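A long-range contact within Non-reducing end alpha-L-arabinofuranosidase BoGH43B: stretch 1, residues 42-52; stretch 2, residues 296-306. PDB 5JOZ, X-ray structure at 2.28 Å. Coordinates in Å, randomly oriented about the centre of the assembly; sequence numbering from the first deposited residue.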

# COMPACT_ATOMS: atom_id res chain seq x y z
N TYR A 42 5.23 -8.76 -3.83
CA TYR A 42 5.63 -8.61 -5.23
C TYR A 42 6.90 -9.43 -5.51
O TYR A 42 7.71 -9.65 -4.61
CB TYR A 42 5.89 -7.13 -5.54
CG TYR A 42 4.72 -6.20 -5.27
CD1 TYR A 42 3.74 -5.95 -6.25
CD2 TYR A 42 4.59 -5.56 -4.04
CE1 TYR A 42 2.68 -5.09 -6.01
CE2 TYR A 42 3.53 -4.70 -3.78
CZ TYR A 42 2.58 -4.46 -4.76
OH TYR A 42 1.52 -3.61 -4.48
N HIS A 43 7.06 -9.87 -6.76
CA HIS A 43 8.17 -10.71 -7.19
C HIS A 43 8.88 -10.03 -8.36
O HIS A 43 8.23 -9.50 -9.24
CB HIS A 43 7.62 -12.07 -7.60
CG HIS A 43 8.64 -13.02 -8.15
ND1 HIS A 43 8.32 -14.00 -9.06
CD2 HIS A 43 9.97 -13.15 -7.91
CE1 HIS A 43 9.41 -14.69 -9.37
NE2 HIS A 43 10.42 -14.19 -8.68
N SER A 44 10.22 -10.03 -8.35
CA SER A 44 11.02 -9.55 -9.48
C SER A 44 12.26 -10.42 -9.69
O SER A 44 12.69 -11.12 -8.78
CB SER A 44 11.41 -8.09 -9.26
OG SER A 44 12.11 -7.52 -10.37
N LYS A 45 12.80 -10.39 -10.91
CA LYS A 45 14.14 -10.92 -11.23
C LYS A 45 15.18 -9.84 -11.59
O LYS A 45 16.37 -10.16 -11.73
CB LYS A 45 14.04 -11.94 -12.37
CG LYS A 45 13.11 -13.10 -12.02
CD LYS A 45 13.24 -14.29 -12.94
CE LYS A 45 12.65 -15.54 -12.29
NZ LYS A 45 13.64 -16.24 -11.42
N ASP A 46 14.76 -8.58 -11.71
CA ASP A 46 15.67 -7.49 -12.09
C ASP A 46 15.59 -6.22 -11.21
O ASP A 46 16.18 -5.20 -11.56
CB ASP A 46 15.46 -7.12 -13.57
CG ASP A 46 14.02 -6.68 -13.90
OD1 ASP A 46 13.25 -6.27 -13.00
OD2 ASP A 46 13.66 -6.74 -15.09
N LEU A 47 14.88 -6.31 -10.08
CA LEU A 47 14.57 -5.17 -9.16
C LEU A 47 13.67 -4.06 -9.73
O LEU A 47 13.27 -3.17 -8.98
CB LEU A 47 15.83 -4.53 -8.56
CG LEU A 47 16.67 -5.35 -7.59
CD1 LEU A 47 17.87 -4.53 -7.18
CD2 LEU A 47 15.87 -5.75 -6.37
N VAL A 48 13.34 -4.13 -11.02
CA VAL A 48 12.68 -3.05 -11.73
C VAL A 48 11.24 -3.41 -12.09
O VAL A 48 10.34 -2.61 -11.86
CB VAL A 48 13.48 -2.66 -12.99
CG1 VAL A 48 12.70 -1.69 -13.88
CG2 VAL A 48 14.81 -2.04 -12.59
N HIS A 49 11.05 -4.59 -12.66
CA HIS A 49 9.75 -5.06 -13.08
C HIS A 49 9.18 -6.01 -12.03
O HIS A 49 9.75 -7.07 -11.74
CB HIS A 49 9.86 -5.73 -14.44
CG HIS A 49 10.36 -4.81 -15.51
ND1 HIS A 49 11.66 -4.85 -15.99
CD2 HIS A 49 9.75 -3.81 -16.18
CE1 HIS A 49 11.81 -3.92 -16.91
NE2 HIS A 49 10.67 -3.27 -17.04
N TRP A 50 8.05 -5.62 -11.47
CA TRP A 50 7.45 -6.30 -10.33
C TRP A 50 6.09 -6.87 -10.70
O TRP A 50 5.34 -6.26 -11.46
CB TRP A 50 7.35 -5.33 -9.15
CG TRP A 50 8.71 -4.95 -8.63
CD1 TRP A 50 9.49 -3.91 -9.05
CD2 TRP A 50 9.47 -5.63 -7.63
NE1 TRP A 50 10.68 -3.89 -8.36
CE2 TRP A 50 10.69 -4.95 -7.49
CE3 TRP A 50 9.23 -6.76 -6.84
CZ2 TRP A 50 11.67 -5.35 -6.58
CZ3 TRP A 50 10.20 -7.16 -5.92
CH2 TRP A 50 11.41 -6.46 -5.80
N LYS A 51 5.80 -8.05 -10.17
CA LYS A 51 4.54 -8.74 -10.37
C LYS A 51 3.98 -9.13 -9.02
O LYS A 51 4.71 -9.69 -8.18
CB LYS A 51 4.75 -10.01 -11.22
CG LYS A 51 3.48 -10.83 -11.46
CD LYS A 51 3.69 -11.91 -12.52
CE LYS A 51 2.50 -12.03 -13.47
NZ LYS A 51 1.39 -12.83 -12.88
N LEU A 52 2.68 -8.87 -8.83
CA LEU A 52 2.00 -9.22 -7.59
C LEU A 52 1.74 -10.72 -7.63
O LEU A 52 1.20 -11.22 -8.61
CB LEU A 52 0.68 -8.45 -7.50
CG LEU A 52 -0.22 -8.62 -6.28
CD1 LEU A 52 0.51 -8.21 -5.01
CD2 LEU A 52 -1.48 -7.80 -6.48
N LEU A 296 20.96 4.02 -14.38
CA LEU A 296 21.47 2.85 -15.05
C LEU A 296 20.88 1.58 -14.38
O LEU A 296 20.70 1.52 -13.14
CB LEU A 296 23.00 2.81 -15.00
CG LEU A 296 23.78 3.92 -15.74
CD1 LEU A 296 25.23 3.96 -15.26
CD2 LEU A 296 23.72 3.73 -17.25
N PHE A 297 20.62 0.58 -15.22
CA PHE A 297 19.93 -0.64 -14.83
C PHE A 297 20.82 -1.44 -13.87
O PHE A 297 22.04 -1.41 -14.00
CB PHE A 297 19.63 -1.47 -16.09
CG PHE A 297 18.43 -2.36 -15.98
CD1 PHE A 297 17.14 -1.83 -16.12
CD2 PHE A 297 18.57 -3.72 -15.77
CE1 PHE A 297 16.03 -2.64 -16.03
CE2 PHE A 297 17.46 -4.54 -15.67
CZ PHE A 297 16.19 -4.01 -15.81
N PRO A 298 20.22 -2.15 -12.89
CA PRO A 298 21.00 -3.09 -12.07
C PRO A 298 21.78 -4.11 -12.89
O PRO A 298 21.41 -4.37 -14.03
CB PRO A 298 19.92 -3.79 -11.25
CG PRO A 298 18.87 -2.77 -11.08
CD PRO A 298 18.84 -2.03 -12.39
N ASN A 299 22.82 -4.69 -12.32
CA ASN A 299 23.56 -5.74 -13.01
C ASN A 299 22.83 -7.08 -12.90
O ASN A 299 23.26 -7.99 -12.22
CB ASN A 299 24.99 -5.83 -12.48
CG ASN A 299 25.91 -6.60 -13.43
OD1 ASN A 299 25.53 -6.92 -14.56
ND2 ASN A 299 27.11 -6.90 -12.96
N LEU A 300 21.71 -7.17 -13.62
CA LEU A 300 20.80 -8.30 -13.59
C LEU A 300 20.17 -8.36 -14.98
O LEU A 300 19.98 -7.30 -15.60
CB LEU A 300 19.69 -8.09 -12.56
CG LEU A 300 20.03 -8.07 -11.07
CD1 LEU A 300 18.88 -7.49 -10.26
CD2 LEU A 300 20.39 -9.46 -10.59
N PRO A 301 19.82 -9.56 -15.47
CA PRO A 301 19.12 -9.58 -16.76
C PRO A 301 17.69 -9.03 -16.66
O PRO A 301 16.93 -9.38 -15.75
CB PRO A 301 19.14 -11.06 -17.17
CG PRO A 301 20.05 -11.76 -16.20
CD PRO A 301 20.07 -10.92 -14.96
N SER A 302 17.34 -8.15 -17.59
CA SER A 302 16.01 -7.60 -17.71
C SER A 302 14.99 -8.74 -17.84
O SER A 302 15.22 -9.68 -18.60
CB SER A 302 15.94 -6.67 -18.92
OG SER A 302 14.65 -6.14 -19.10
N HIS A 303 13.89 -8.65 -17.09
CA HIS A 303 12.83 -9.66 -17.10
C HIS A 303 11.46 -8.97 -16.94
O HIS A 303 10.94 -8.82 -15.83
CB HIS A 303 13.09 -10.71 -16.00
CG HIS A 303 12.25 -11.94 -16.13
ND1 HIS A 303 10.94 -11.99 -15.72
CD2 HIS A 303 12.53 -13.15 -16.66
CE1 HIS A 303 10.45 -13.19 -15.98
NE2 HIS A 303 11.39 -13.91 -16.55
N VAL A 304 10.91 -8.52 -18.06
CA VAL A 304 9.60 -7.86 -18.07
C VAL A 304 8.51 -8.92 -17.93
O VAL A 304 8.59 -9.98 -18.55
CB VAL A 304 9.38 -6.99 -19.36
CG1 VAL A 304 9.22 -7.85 -20.61
CG2 VAL A 304 8.18 -6.07 -19.20
N TRP A 305 7.50 -8.65 -17.09
CA TRP A 305 6.36 -9.57 -16.90
C TRP A 305 5.26 -9.34 -17.96
O TRP A 305 5.16 -8.25 -18.54
CB TRP A 305 5.77 -9.44 -15.49
CG TRP A 305 6.74 -9.78 -14.41
CD1 TRP A 305 7.35 -8.91 -13.55
CD2 TRP A 305 7.22 -11.08 -14.06
NE1 TRP A 305 8.18 -9.59 -12.70
CE2 TRP A 305 8.13 -10.92 -12.99
CE3 TRP A 305 6.99 -12.37 -14.57
CZ2 TRP A 305 8.79 -12.01 -12.40
CZ3 TRP A 305 7.64 -13.46 -13.97
CH2 TRP A 305 8.54 -13.27 -12.90
N MET A 306 4.46 -10.38 -18.19
CA MET A 306 3.34 -10.31 -19.15
C MET A 306 2.34 -9.26 -18.65
O MET A 306 1.87 -9.34 -17.51
CB MET A 306 2.64 -11.68 -19.30
CG MET A 306 2.34 -12.09 -20.74
SD MET A 306 3.80 -12.31 -21.79
CE MET A 306 4.80 -13.44 -20.83
O HOH W 1 11.74 -8.86 -13.17

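A tight turn can serve as a docking site for a distant, irregular segment when one buried acidic side chain organises both, and the contact between residues 42-52 and 296-306 of this arabinofuranosidase illustrates the principle. The first stretch leaves a strand at S44, turns, and returns as a strand by K51; the backbone pair H43 N to K51 O (2.8 Å) and K51 N to H43 O (3.0 Å) ties its two arms together. The second stretch lies against this turn without cross-strand backbone pairing, its closest CA approach being that of D46 CA to L300 CA at 5.4 Å. Together they bury 781 Å².

Hydrogen bonding centres on D46. Its OD1 accepts from V48 N at 2.9 Å and from H49 N at 2.8 Å, holding the turn closed. Its OD2 accepts from H49 ND1 at 2.9 Å and, across the interface, from H303 N at 2.8 Å with a nearly straight angle of 165°. A carboxylate thus satisfies backbone amides that no regular structure would otherwise serve, while the bond from H49 ND1 fixes the imidazole beside the partner segment. A second direct link, from W305 NE1 to H49 O at 3.1 Å, is weak because its angle is only 133°. The same carbonyl also accepts from S44 OG at 2.8 Å. Water 1 completes the polar network: it accepts from K45 N at 2.9 Å and donates to H49 O at 3.0 Å and H303 O at 2.8 Å, bridging the stretches where their backbones do not pair directly.

Aromatic surfaces provide the next layer. W305, the residue most extensively covered in this contact, points toward the turn and receives K51 over one face, with CB 3.6 Å from the centroid of its five-membered ring. The H43 ring meets its six-membered ring obliquely, the planes inclined at 46°. On H303, K45 CD lies 4.0 Å from the ring centroid and almost along the normal. Both lysines use aliphatic carbons for these CH-pi contacts while the ends of their side chains lead away, a common way for a long charged residue to contribute to packing. V304 CA lies over one face of the H49 ring, 4.1 Å from H49 CG.

Purely apolar packing covers the other flank. V48 CG2 touches F297 CE1 at 3.7 Å and P298 CD at 4.0 Å, while L47 CG meets L300 CD1 at 4.1 Å. These contacts lack the directionality of the D46 bonds and contribute instead through close fit and exclusion of solvent.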